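Local coordinates for putative alkaline phosphatase (Pseudomonas fluorescens, PDB 4F1V), which binds phosphate with high affinity in the periplasm and probably serves as the solute-binding component of the PstSACB ABC importer, at residues D63-A68 with T148-T153; P270-D275 with L291-L296; Y141-S146 with A187-Q192; P89-S94 with N332-L337. All blocks are in the same frame, centred on the assembly; numbering follows the deposited sequence.

Contact 1: residues D63-A68 with T148-T153. With PI (hydrogenphosphate ion), chain B.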
loop_
_atom_site.group_PDB
_atom_site.type_symbol
_atom_site.label_atom_id
_atom_site.label_comp_id
_atom_site.label_asym_id
_atom_site.label_seq_id
_atom_site.Cartn_x
_atom_site.Cartn_y
_atom_site.Cartn_z
ATOM N N ASP A 63 -1.908 0.565 -3.396
ATOM C CA ASP A 63 -0.791 1.154 -2.676
ATOM C C ASP A 63 0.254 1.756 -3.641
ATOM O O ASP A 63 1.339 2.175 -3.198
ATOM C CB ASP A 63 -0.156 0.257 -1.554
ATOM C CG ASP A 63 -0.732 -1.171 -1.557
ATOM O OD1 ASP A 63 -1.634 -1.477 -0.778
ATOM O OD2 ASP A 63 -0.235 -1.935 -2.420
ATOM N N SER A 64 -0.092 1.815 -4.920
ATOM C CA SER A 64 0.626 2.559 -5.932
ATOM C C SER A 64 -0.154 3.832 -6.284
ATOM O O SER A 64 -1.347 3.763 -6.630
ATOM C CB SER A 64 0.798 1.723 -7.211
ATOM O OG SER A 64 1.267 2.485 -8.288
ATOM N N LYS A 65 0.476 4.993 -6.242
ATOM C CA LYS A 65 -0.201 6.223 -6.665
ATOM C C LYS A 65 -0.551 6.185 -8.152
ATOM O O LYS A 65 0.149 5.605 -8.980
ATOM C CB LYS A 65 0.679 7.435 -6.418
ATOM C CG LYS A 65 0.745 7.827 -4.913
ATOM C CD LYS A 65 1.279 9.196 -4.622
ATOM C CE LYS A 65 0.555 10.409 -5.029
ATOM N NZ LYS A 65 1.148 11.624 -4.233
ATOM N N LEU A 66 -1.652 6.885 -8.455
ATOM C CA LEU A 66 -1.955 7.186 -9.851
ATOM C C LEU A 66 -0.838 8.083 -10.453
ATOM O O LEU A 66 -0.490 9.107 -9.866
ATOM C CB LEU A 66 -3.323 7.857 -9.937
ATOM C CG LEU A 66 -4.469 6.909 -9.647
ATOM C CD1 LEU A 66 -5.719 7.686 -9.308
ATOM C CD2 LEU A 66 -4.810 5.986 -10.844
ATOM N N SER A 67 -0.301 7.668 -11.604
ATOM C CA SER A 67 0.756 8.423 -12.223
ATOM C C SER A 67 0.178 9.639 -12.954
ATOM O O SER A 67 -1.009 9.761 -13.219
ATOM C CB SER A 67 1.500 7.554 -13.239
ATOM O OG SER A 67 0.616 7.315 -14.333
ATOM N N ALA A 68 1.108 10.522 -13.408
ATOM C CA ALA A 68 0.669 11.696 -14.163
ATOM C C ALA A 68 -0.112 11.280 -15.402
ATOM O O ALA A 68 -1.111 11.899 -15.775
ATOM C CB ALA A 68 1.851 12.569 -14.534
ATOM N N THR A 148 2.970 -2.701 -2.883
ATOM C CA THR A 148 3.953 -3.049 -1.865
ATOM C C THR A 148 5.360 -2.748 -2.396
ATOM O O THR A 148 6.226 -2.160 -1.711
ATOM C CB THR A 148 3.870 -4.494 -1.415
ATOM O OG1 THR A 148 2.511 -4.838 -1.059
ATOM C CG2 THR A 148 4.734 -4.728 -0.174
ATOM N N THR A 149 5.609 -3.134 -3.650
ATOM C CA THR A 149 6.893 -2.786 -4.287
ATOM C C THR A 149 7.080 -1.272 -4.308
ATOM O O THR A 149 8.210 -0.800 -4.031
ATOM C CB THR A 149 6.986 -3.336 -5.721
ATOM O OG1 THR A 149 6.949 -4.767 -5.627
ATOM C CG2 THR A 149 8.273 -2.873 -6.419
ATOM N N GLU A 150 6.057 -0.496 -4.679
ATOM C CA GLU A 150 6.231 0.959 -4.711
ATOM C C GLU A 150 6.597 1.479 -3.299
ATOM O O GLU A 150 7.533 2.280 -3.148
ATOM C CB GLU A 150 4.975 1.630 -5.272
ATOM C CG GLU A 150 5.186 3.150 -5.461
ATOM C CD GLU A 150 4.011 3.788 -6.200
ATOM O OE1 GLU A 150 3.787 3.435 -7.381
ATOM O OE2 GLU A 150 3.305 4.658 -5.583
ATOM N N LEU A 151 5.864 1.050 -2.268
ATOM C CA LEU A 151 6.153 1.533 -0.918
ATOM C C LEU A 151 7.592 1.181 -0.491
ATOM O O LEU A 151 8.278 1.964 0.174
ATOM C CB LEU A 151 5.155 0.946 0.096
ATOM C CG LEU A 151 3.718 1.448 -0.024
ATOM C CD1 LEU A 151 2.855 0.732 0.990
ATOM C CD2 LEU A 151 3.646 2.959 0.133
ATOM N N PHE A 152 8.016 -0.027 -0.815
ATOM C CA PHE A 152 9.361 -0.519 -0.424
ATOM C C PHE A 152 10.487 0.191 -1.200
ATOM O O PHE A 152 11.488 0.579 -0.614
ATOM C CB PHE A 152 9.397 -2.034 -0.617
ATOM C CG PHE A 152 10.698 -2.689 -0.158
ATOM C CD1 PHE A 152 11.198 -2.525 1.114
ATOM C CD2 PHE A 152 11.396 -3.504 -1.030
ATOM C CE1 PHE A 152 12.343 -3.137 1.562
ATOM C CE2 PHE A 152 12.568 -4.144 -0.607
ATOM C CZ PHE A 152 13.033 -3.981 0.657
ATOM N N THR A 153 10.295 0.312 -2.505
ATOM C CA THR A 153 11.326 0.970 -3.318
ATOM C C THR A 153 11.405 2.453 -3.044
ATOM O O THR A 153 12.483 3.036 -3.210
ATOM C CB THR A 153 11.181 0.662 -4.813
ATOM O OG1 THR A 153 9.936 1.201 -5.338
ATOM C CG2 THR A 153 11.331 -0.797 -5.114
HETATM P P PI B . -0.134 -4.962 -3.825
HETATM O O1 PI B . -0.296 -3.993 -4.996
HETATM O O2 PI B . -0.806 -6.306 -4.116
HETATM O O3 PI B . 1.351 -5.140 -3.483
HETATM O O4 PI B . -0.859 -4.358 -2.590
HETATM O O HOH W 1 3.094 4.321 -2.899
HETATM O O HOH W 2 2.917 5.670 -8.808
#
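Glu-150, on helix 147-159, reaches across to Ser-64 and Lys-65. Its CG stands anti to the backbone N (chi1 -174°), and the chain beyond runs extended to the loop. OE1 accepts from Ser-64 OG at 2.8 Å, met from above the carboxylate plane. OE2 takes the N-H of Lys-65 on its syn side, N to OE2 2.9 Å and close to straight at 164°. Both oxygens have more partners: Arg-154 forms a salt bridge with OE2, and a water donates to Glu-150 OE1 and Lys-65 O, 2.8 Å from each. Ser-64 OG is also bonded to Lys-37 NZ, while Lys-65 NZ leads off to the carbonyls of Asp-266 and Val-269. Nearer the start of the helix, hydrogenphosphate joins the segments. Its O3 receives both Thr-148 N (3.0 Å) and Thr-148 OG1 (2.7 Å), and its O4 lies only 2.5 Å from Asp-63 OD2. Asp-63 OD1 is taken by Thr-294. With the Arg-154 salt bridge and donors on each oxygen, buried Glu-150 probably stays ionised, and these bonds, with the phosphate, tie the two lobes together, consistent with a closed Venus flytrap.

Contact 2: residues P270-D275 with L291-L296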
loop_
_atom_site.group_PDB
_atom_site.type_symbol
_atom_site.label_atom_id
_atom_site.label_comp_id
_atom_site.label_asym_id
_atom_site.label_seq_id
_atom_site.Cartn_x
_atom_site.Cartn_y
_atom_site.Cartn_z
ATOM N N PRO A 270 -0.136 10.983 0.695
ATOM C CA PRO A 270 1.215 11.350 1.134
ATOM C C PRO A 270 2.176 10.237 0.765
ATOM O O PRO A 270 1.839 9.059 0.864
ATOM C CB PRO A 270 1.100 11.414 2.683
ATOM C CG PRO A 270 -0.406 11.485 2.939
ATOM C CD PRO A 270 -1.018 10.661 1.822
ATOM N N VAL A 271 3.386 10.622 0.376
ATOM C CA VAL A 271 4.436 9.679 0.193
ATOM C C VAL A 271 5.641 10.077 1.029
ATOM O O VAL A 271 5.906 11.252 1.279
ATOM C CB VAL A 271 4.825 9.446 -1.264
ATOM C CG1 VAL A 271 3.634 8.957 -2.067
ATOM C CG2 VAL A 271 5.455 10.656 -1.906
ATOM N N PHE A 272 6.364 9.052 1.489
ATOM C CA PHE A 272 7.652 9.221 2.127
ATOM C C PHE A 272 8.737 9.217 1.080
ATOM O O PHE A 272 8.531 8.706 -0.069
ATOM C CB PHE A 272 7.856 8.125 3.220
ATOM C CG PHE A 272 6.951 8.290 4.385
ATOM C CD1 PHE A 272 5.639 7.777 4.358
ATOM C CD2 PHE A 272 7.368 8.997 5.517
ATOM C CE1 PHE A 272 4.809 7.976 5.454
ATOM C CE2 PHE A 272 6.529 9.169 6.594
ATOM C CZ PHE A 272 5.230 8.677 6.572
ATOM N N GLY A 273 9.903 9.761 1.389
ATOM C CA GLY A 273 10.956 9.899 0.410
ATOM C C GLY A 273 12.187 10.463 1.081
ATOM O O GLY A 273 12.350 10.458 2.299
ATOM N N PRO A 274 13.136 10.942 0.255
ATOM C CA PRO A 274 14.422 11.420 0.785
ATOM C C PRO A 274 14.271 12.576 1.752
ATOM O O PRO A 274 13.325 13.394 1.649
ATOM C CB PRO A 274 15.148 11.860 -0.480
ATOM C CG PRO A 274 14.565 11.031 -1.595
ATOM C CD PRO A 274 13.092 10.980 -1.219
ATOM N N ASP A 275 15.244 12.623 2.659
ATOM C CA ASP A 275 15.372 13.695 3.578
ATOM C C ASP A 275 15.459 15.080 2.864
ATOM O O ASP A 275 15.937 15.232 1.807
ATOM C CB ASP A 275 16.618 13.547 4.491
ATOM C CG ASP A 275 16.583 12.382 5.436
ATOM O OD1 ASP A 275 15.536 11.786 5.599
ATOM O OD2 ASP A 275 17.708 12.079 5.975
ATOM N N LEU A 291 7.506 2.559 5.955
ATOM C CA LEU A 291 6.067 2.779 6.106
ATOM C C LEU A 291 5.535 3.554 4.876
ATOM O O LEU A 291 6.295 4.123 4.077
ATOM C CB LEU A 291 5.710 3.476 7.416
ATOM C CG LEU A 291 5.885 5.003 7.458
ATOM C CD1 LEU A 291 5.539 5.514 8.853
ATOM C CD2 LEU A 291 7.283 5.484 7.080
ATOM N N GLY A 292 4.197 3.637 4.805
ATOM C CA GLY A 292 3.507 4.486 3.823
ATOM C C GLY A 292 2.021 4.291 3.924
ATOM O O GLY A 292 1.533 3.831 4.973
ATOM N N PHE A 293 1.280 4.684 2.881
ATOM C CA PHE A 293 -0.178 4.586 2.851
ATOM C C PHE A 293 -0.629 3.637 1.763
ATOM O O PHE A 293 -0.011 3.511 0.697
ATOM C CB PHE A 293 -0.861 5.974 2.637
ATOM C CG PHE A 293 -0.649 6.889 3.817
ATOM C CD1 PHE A 293 0.478 7.698 3.909
ATOM C CD2 PHE A 293 -1.555 6.866 4.860
ATOM C CE1 PHE A 293 0.676 8.496 5.029
ATOM C CE2 PHE A 293 -1.352 7.668 5.974
ATOM C CZ PHE A 293 -0.256 8.505 6.056
ATOM N N THR A 294 -1.769 2.982 2.038
ATOM C CA THR A 294 -2.540 2.308 0.969
ATOM C C THR A 294 -3.853 3.068 0.802
ATOM O O THR A 294 -4.357 3.636 1.776
ATOM C CB THR A 294 -2.724 0.823 1.279
ATOM O OG1 THR A 294 -3.394 0.208 0.184
ATOM C CG2 THR A 294 -3.493 0.535 2.550
ATOM N N ASN A 295 -4.374 3.094 -0.426
ATOM C CA ASN A 295 -5.340 4.103 -0.875
ATOM C C ASN A 295 -6.584 3.484 -1.510
ATOM O O ASN A 295 -6.617 2.322 -1.909
ATOM C CB ASN A 295 -4.665 5.055 -1.892
ATOM C CG ASN A 295 -3.280 5.439 -1.398
ATOM O OD1 ASN A 295 -3.131 5.920 -0.254
ATOM N ND2 ASN A 295 -2.307 5.257 -2.224
ATOM N N LEU A 296 -7.614 4.355 -1.601
ATOM C CA LEU A 296 -8.867 4.058 -2.352
ATOM C C LEU A 296 -8.905 4.936 -3.610
ATOM O O LEU A 296 -8.470 6.096 -3.593
ATOM C CB LEU A 296 -10.081 4.456 -1.516
ATOM C CG LEU A 296 -10.215 3.896 -0.088
ATOM C CD1 LEU A 296 -11.488 4.390 0.588
ATOM C CD2 LEU A 296 -10.127 2.407 -0.066
HETATM O O HOH W 3 2.459 6.331 0.684
#
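Leu-291 lays a methyl squarely on the ring of Phe-272, a CH-pi contact with CD2 3.6 Å from the ring centroid and only 3° off the normal. Its chi1 of 81° sets CG in the crowded position between the backbone N and the carbonyl carbon, over the same ring, 3.7 Å from Phe-272 CE1. The other side-chain contacts are apolar. Pro-270 CD sits over one face of the Phe-293 ring, and Pro-270 CB comes to 3.8 Å from Phe-293 CE1, the two side chains crossing at about a right angle. The two phenylalanines meet more loosely, CE1 to CE1 at 4.2 Å, and Phe-272 CD1 also approaches Gly-292 CA. Around this cluster, the ring of Tyr-283 meets that of Phe-272, and Ile-251 of helix 248-252 touches both Leu-291 and Phe-293. Polar linkage comes through a single water, which donates to Pro-270 O at 2.8 Å and accepts from Phe-293 N at 3.0 Å. No direct hydrogen bond crosses between the segments: residues 270-275 are laid against strand 291-299 by ring and methyl packing, and the water gives the Phe-293 N-H and the Pro-270 carbonyl the partner that neither finds in the other.

Contact 3: residues Y141-S146 with A187-Q192. With PI (hydrogenphosphate ion), chain B.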
loop_
_atom_site.group_PDB
_atom_site.type_symbol
_atom_site.label_atom_id
_atom_site.label_comp_id
_atom_site.label_asym_id
_atom_site.label_seq_id
_atom_site.Cartn_x
_atom_site.Cartn_y
_atom_site.Cartn_z
ATOM N N TYR A 141 10.604 -11.652 -4.642
ATOM C CA TYR A 141 10.054 -10.352 -4.999
ATOM C C TYR A 141 8.773 -10.560 -5.811
ATOM O O TYR A 141 8.483 -11.623 -6.319
ATOM C CB TYR A 141 11.077 -9.481 -5.718
ATOM C CG TYR A 141 11.396 -9.998 -7.108
ATOM C CD1 TYR A 141 10.733 -9.503 -8.222
ATOM C CD2 TYR A 141 12.342 -10.991 -7.293
ATOM C CE1 TYR A 141 10.973 -9.958 -9.494
ATOM C CE2 TYR A 141 12.559 -11.520 -8.556
ATOM C CZ TYR A 141 11.902 -11.012 -9.671
ATOM O OH TYR A 141 12.136 -11.495 -10.953
ATOM N N ARG A 142 8.010 -9.452 -5.955
ATOM C CA ARG A 142 6.738 -9.499 -6.687
ATOM C C ARG A 142 6.960 -9.412 -8.185
ATOM O O ARG A 142 7.581 -8.459 -8.683
ATOM C CB ARG A 142 5.806 -8.347 -6.191
ATOM C CG ARG A 142 5.287 -8.574 -4.785
ATOM C CD ARG A 142 4.168 -9.605 -4.742
ATOM N NE ARG A 142 2.950 -9.133 -5.410
ATOM C CZ ARG A 142 2.112 -8.264 -4.849
ATOM N NH1 ARG A 142 2.253 -7.891 -3.564
ATOM N NH2 ARG A 142 1.103 -7.781 -5.578
ATOM N N SER A 143 6.409 -10.370 -8.907
ATOM C CA SER A 143 6.509 -10.408 -10.342
ATOM C C SER A 143 5.788 -9.305 -11.092
ATOM O O SER A 143 6.183 -8.912 -12.177
ATOM C CB SER A 143 5.949 -11.770 -10.870
ATOM O OG SER A 143 4.543 -11.862 -10.678
ATOM N N GLU A 144 4.687 -8.842 -10.506
ATOM C CA GLU A 144 3.723 -7.979 -11.186
ATOM C C GLU A 144 3.807 -6.552 -10.603
ATOM O O GLU A 144 4.602 -6.229 -9.757
ATOM C CB GLU A 144 2.301 -8.561 -11.100
ATOM C CG GLU A 144 1.485 -8.375 -9.857
ATOM C CD GLU A 144 1.868 -9.197 -8.636
ATOM O OE1 GLU A 144 3.056 -9.455 -8.351
ATOM O OE2 GLU A 144 0.904 -9.477 -7.823
ATOM N N SER A 145 2.923 -5.676 -11.146
ATOM C CA SER A 145 2.885 -4.292 -10.764
ATOM C C SER A 145 2.200 -4.194 -9.386
ATOM O O SER A 145 1.001 -4.404 -9.239
ATOM C CB SER A 145 2.105 -3.516 -11.802
ATOM O OG SER A 145 1.954 -2.154 -11.445
ATOM N N SER A 146 3.031 -3.882 -8.365
ATOM C CA SER A 146 2.674 -3.985 -6.981
ATOM C C SER A 146 2.872 -2.672 -6.230
ATOM O O SER A 146 3.932 -2.031 -6.314
ATOM C CB SER A 146 3.580 -5.063 -6.336
ATOM O OG SER A 146 3.639 -5.041 -4.935
ATOM N N ALA A 187 10.783 -14.715 -8.356
ATOM C CA ALA A 187 9.575 -13.951 -8.576
ATOM C C ALA A 187 8.343 -14.738 -8.133
ATOM O O ALA A 187 8.251 -15.933 -8.388
ATOM C CB ALA A 187 9.409 -13.550 -10.016
ATOM N N ALA A 188 7.365 -14.083 -7.527
ATOM C CA ALA A 188 6.067 -14.703 -7.224
ATOM C C ALA A 188 5.004 -13.596 -7.315
ATOM O O ALA A 188 5.289 -12.416 -7.336
ATOM C CB ALA A 188 6.072 -15.405 -5.868
ATOM N N THR A 189 3.730 -14.047 -7.332
ATOM C CA THR A 189 2.601 -13.175 -7.696
ATOM C C THR A 189 1.650 -13.055 -6.512
ATOM O O THR A 189 1.213 -14.090 -5.967
ATOM C CB THR A 189 1.875 -13.740 -8.914
ATOM O OG1 THR A 189 2.828 -13.900 -9.947
ATOM C CG2 THR A 189 0.711 -12.868 -9.376
ATOM N N GLY A 190 1.304 -11.841 -6.136
ATOM C CA GLY A 190 0.480 -11.547 -5.018
ATOM C C GLY A 190 1.242 -11.631 -3.707
ATOM O O GLY A 190 2.246 -12.294 -3.543
ATOM N N SER A 191 0.685 -10.983 -2.664
ATOM C CA SER A 191 1.266 -11.122 -1.306
ATOM C C SER A 191 1.334 -12.593 -0.873
ATOM O O SER A 191 2.353 -13.062 -0.377
ATOM C CB SER A 191 0.439 -10.331 -0.277
ATOM O OG SER A 191 0.505 -8.926 -0.461
ATOM N N GLN A 192 0.202 -13.290 -1.033
ATOM C CA GLN A 192 0.177 -14.669 -0.612
ATOM C C GLN A 192 1.103 -15.533 -1.434
ATOM O O GLN A 192 1.761 -16.453 -0.911
ATOM C CB GLN A 192 -1.312 -15.151 -0.640
ATOM C CG GLN A 192 -2.222 -14.368 0.328
ATOM C CD GLN A 192 -3.698 -14.525 0.028
ATOM O OE1 GLN A 192 -4.241 -13.995 -0.991
ATOM N NE2 GLN A 192 -4.412 -15.335 0.866
HETATM P P PI B . -0.134 -4.962 -3.825
HETATM O O1 PI B . -0.296 -3.993 -4.996
HETATM O O2 PI B . -0.806 -6.306 -4.116
HETATM O O3 PI B . 1.351 -5.140 -3.483
HETATM O O4 PI B . -0.859 -4.358 -2.590
#
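Glu-144 OE2 is gripped from opposite faces of its carboxylate plane: Gly-190 N, from across the contact, donates at 2.9 Å, and Arg-142 NH2 donates at 2.8 Å as a salt bridge. Arg-142 holds the carboxylate side-on, since its NE bonds to Glu-144 OE1 as well. Glu-144 CG lies between its own backbone N and carbonyl carbon (chi1 80°), and the chain bends again at chi2, folding the carboxylate back toward the arginine. The guanidinium is itself sandwiched: Gly-190 C and Ser-191 N lie over one face, toward its rim, and Ser-146 OG over the other. From this position Arg-142 NH2 donates to hydrogenphosphate O2 at 2.8 Å and NH1 to O3, which also accepts from Ser-146 OG at 2.7 Å. Glu-144 is thus a second-shell residue that helps fix the rotation of the phosphate-binding arginine and would partly balance its charge. Behind the site, strand 138-142 runs parallel to strand 186-188, the edge strand of the four-stranded sheet in this lobe of the periplasmic binding protein fold. Tyr-141 O accepts from Ala-188 N, and Ala-188 O accepts from Ser-143 N at 2.8 Å, just where the strands give way to loops. On the outer side, Ala-187 lies against one face of the Tyr-141 ring, with CA toward the rim and CB 3.6 Å from Tyr-141 CZ. In the conformer modelled here, Ser-143 OG and Thr-189 OG1 share a hydrogen bond of 2.8 Å. Ser-191 OG turns to Thr-9, another residue of the phosphate pocket.

Contact 4: residues P89-S94 with N332-L337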
loop_
_atom_site.group_PDB
_atom_site.type_symbol
_atom_site.label_atom_id
_atom_site.label_comp_id
_atom_site.label_asym_id
_atom_site.label_seq_id
_atom_site.Cartn_x
_atom_site.Cartn_y
_atom_site.Cartn_z
ATOM N N PRO A 89 -6.125 8.314 0.883
ATOM C CA PRO A 89 -5.572 7.258 1.788
ATOM C C PRO A 89 -6.686 6.523 2.477
ATOM O O PRO A 89 -7.672 7.135 2.910
ATOM C CB PRO A 89 -4.758 8.084 2.793
ATOM C CG PRO A 89 -4.313 9.227 1.943
ATOM C CD PRO A 89 -5.601 9.623 1.214
ATOM N N SER A 90 -6.455 5.214 2.655
ATOM C CA SER A 90 -7.324 4.347 3.439
ATOM C C SER A 90 -6.811 4.136 4.864
ATOM O O SER A 90 -7.492 4.434 5.824
ATOM C CB SER A 90 -7.464 3.024 2.688
ATOM O OG SER A 90 -8.299 2.151 3.447
ATOM N N VAL A 91 -5.568 3.640 4.961
ATOM C CA VAL A 91 -4.896 3.344 6.218
ATOM C C VAL A 91 -3.374 3.552 6.014
ATOM O O VAL A 91 -2.887 3.532 4.925
ATOM C CB VAL A 91 -5.160 1.907 6.747
ATOM C CG1 VAL A 91 -6.660 1.624 6.839
ATOM C CG2 VAL A 91 -4.503 0.846 5.836
ATOM N N GLY A 92 -2.674 3.711 7.185
ATOM C CA GLY A 92 -1.205 3.617 7.150
ATOM C C GLY A 92 -0.715 2.201 7.331
ATOM O O GLY A 92 -1.433 1.358 7.938
ATOM N N THR A 93 0.486 1.929 6.884
ATOM C CA THR A 93 1.060 0.597 6.976
ATOM C C THR A 93 2.574 0.640 7.071
ATOM O O THR A 93 3.225 1.471 6.413
ATOM C CB THR A 93 0.645 -0.268 5.718
ATOM O OG1 THR A 93 1.015 -1.612 5.911
ATOM C CG2 THR A 93 1.138 0.274 4.397
ATOM N N SER A 94 3.124 -0.305 7.838
ATOM C CA SER A 94 4.535 -0.607 7.733
ATOM C C SER A 94 4.767 -1.538 6.481
ATOM O O SER A 94 3.810 -2.037 5.880
ATOM C CB SER A 94 5.058 -1.300 8.999
ATOM O OG SER A 94 4.377 -2.549 9.159
ATOM N N ASN A 332 -5.845 -6.017 11.322
ATOM C CA ASN A 332 -5.137 -6.475 10.161
ATOM C C ASN A 332 -3.746 -5.791 9.989
ATOM O O ASN A 332 -3.161 -5.785 8.906
ATOM C CB ASN A 332 -5.988 -6.310 8.869
ATOM C CG ASN A 332 -7.185 -7.246 8.923
ATOM O OD1 ASN A 332 -7.067 -8.395 8.593
ATOM N ND2 ASN A 332 -8.351 -6.733 9.390
ATOM N N ALA A 333 -3.195 -5.306 11.129
ATOM C CA ALA A 333 -1.843 -4.820 11.256
ATOM C C ALA A 333 -1.589 -3.447 10.620
ATOM O O ALA A 333 -0.484 -3.085 10.333
ATOM C CB ALA A 333 -0.790 -5.824 10.734
ATOM N N PHE A 334 -2.687 -2.649 10.529
ATOM C CA PHE A 334 -2.616 -1.320 9.927
ATOM C C PHE A 334 -2.896 -0.223 10.966
ATOM O O PHE A 334 -3.344 -0.467 12.087
ATOM C CB PHE A 334 -3.584 -1.235 8.710
ATOM C CG PHE A 334 -3.327 -2.298 7.673
ATOM C CD1 PHE A 334 -2.075 -2.433 7.084
ATOM C CD2 PHE A 334 -4.354 -3.129 7.261
ATOM C CE1 PHE A 334 -1.837 -3.427 6.125
ATOM C CE2 PHE A 334 -4.128 -4.101 6.320
ATOM C CZ PHE A 334 -2.873 -4.239 5.765
ATOM N N VAL A 335 -2.642 1.014 10.486
ATOM C CA VAL A 335 -2.780 2.203 11.339
ATOM C C VAL A 335 -3.988 3.029 10.895
ATOM O O VAL A 335 -4.027 3.513 9.747
ATOM C CB VAL A 335 -1.496 3.071 11.272
ATOM C CG1 VAL A 335 -1.636 4.291 12.153
ATOM C CG2 VAL A 335 -0.259 2.290 11.682
ATOM N N PRO A 336 -4.953 3.246 11.778
ATOM C CA PRO A 336 -6.081 4.154 11.469
ATOM C C PRO A 336 -5.599 5.569 11.182
ATOM O O PRO A 336 -4.532 6.030 11.645
ATOM C CB PRO A 336 -6.909 4.126 12.752
ATOM C CG PRO A 336 -6.583 2.786 13.354
ATOM C CD PRO A 336 -5.127 2.567 13.111
ATOM N N LEU A 337 -6.375 6.279 10.372
ATOM C CA LEU A 337 -6.096 7.672 10.147
ATOM C C LEU A 337 -6.498 8.499 11.360
ATOM O O LEU A 337 -7.524 8.229 12.027
ATOM C CB LEU A 337 -6.875 8.229 8.942
ATOM C CG LEU A 337 -6.556 7.481 7.612
ATOM C CD1 LEU A 337 -7.300 8.129 6.465
ATOM C CD2 LEU A 337 -5.072 7.378 7.312
HETATM O O HOH W 4 1.732 -1.505 10.051
#
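Gly-92 and Val-335 face each other as an antiparallel hydrogen-bonded pair, a single bridge with Gly-92 N to Val-335 O at 2.9 Å and Val-335 N to Gly-92 O at 2.8 Å. A water carries the link one step further, accepting from Ser-94 N and donating to Ala-333 O. Among the side chains, Phe-334 and Leu-337 carry the packing. Val-91 CG2 comes to 3.7 Å from Phe-334 CB, and Thr-93 lies beside the Phe-334 ring, pointing the same way, with OG1 at the ring edge 3.4 Å from CE1. That hydroxyl sits anti to its backbone N (chi1 -170°) and donates to Ser-94 O at 2.8 Å, on a carbonyl lone pair. At the other end, Leu-337 rests on backbone, its CG 3.7 Å from Ser-90 O and its CD1 against Pro-89 O. Strand 85-94 is an outermost strand of the five-stranded sheet within the chain, and its other edge pairs with strand 291-299, where Ser-90 and Val-91 both face Thr-294 in a classic beta bulge. The 332-337 loop leaves helix 326-331 through a Schellman motif at Ala-333, and Ile-329 of that helix packs on both Val-91 and Phe-334.

Contacts 1 and 3 both touch the phosphate, their centres 13 Å apart, and helix 147-159, which carries residues 148-153, is the next helix after strand 138-142 of contact 3. Contacts 2 and 4 each contribute one strand to the same sheet, where 291-299 and 85-94 are neighbours: Ser-90 N to Thr-294 O is 2.8 Å and Gly-292 N to Thr-93 O 2.9 Å. From contact 2, Thr-294 OG1 lies 2.6 Å from Asp-63 OD1, a probable second-shell bond orienting the carboxylate at the phosphate. Leu-151 ties contact 1 to contact 4, its CD1 3.8 Å from Thr-93 CG2. Contact 3 touches neither contact 2 nor contact 4, their nearest atoms being about 9 and 8 Å away.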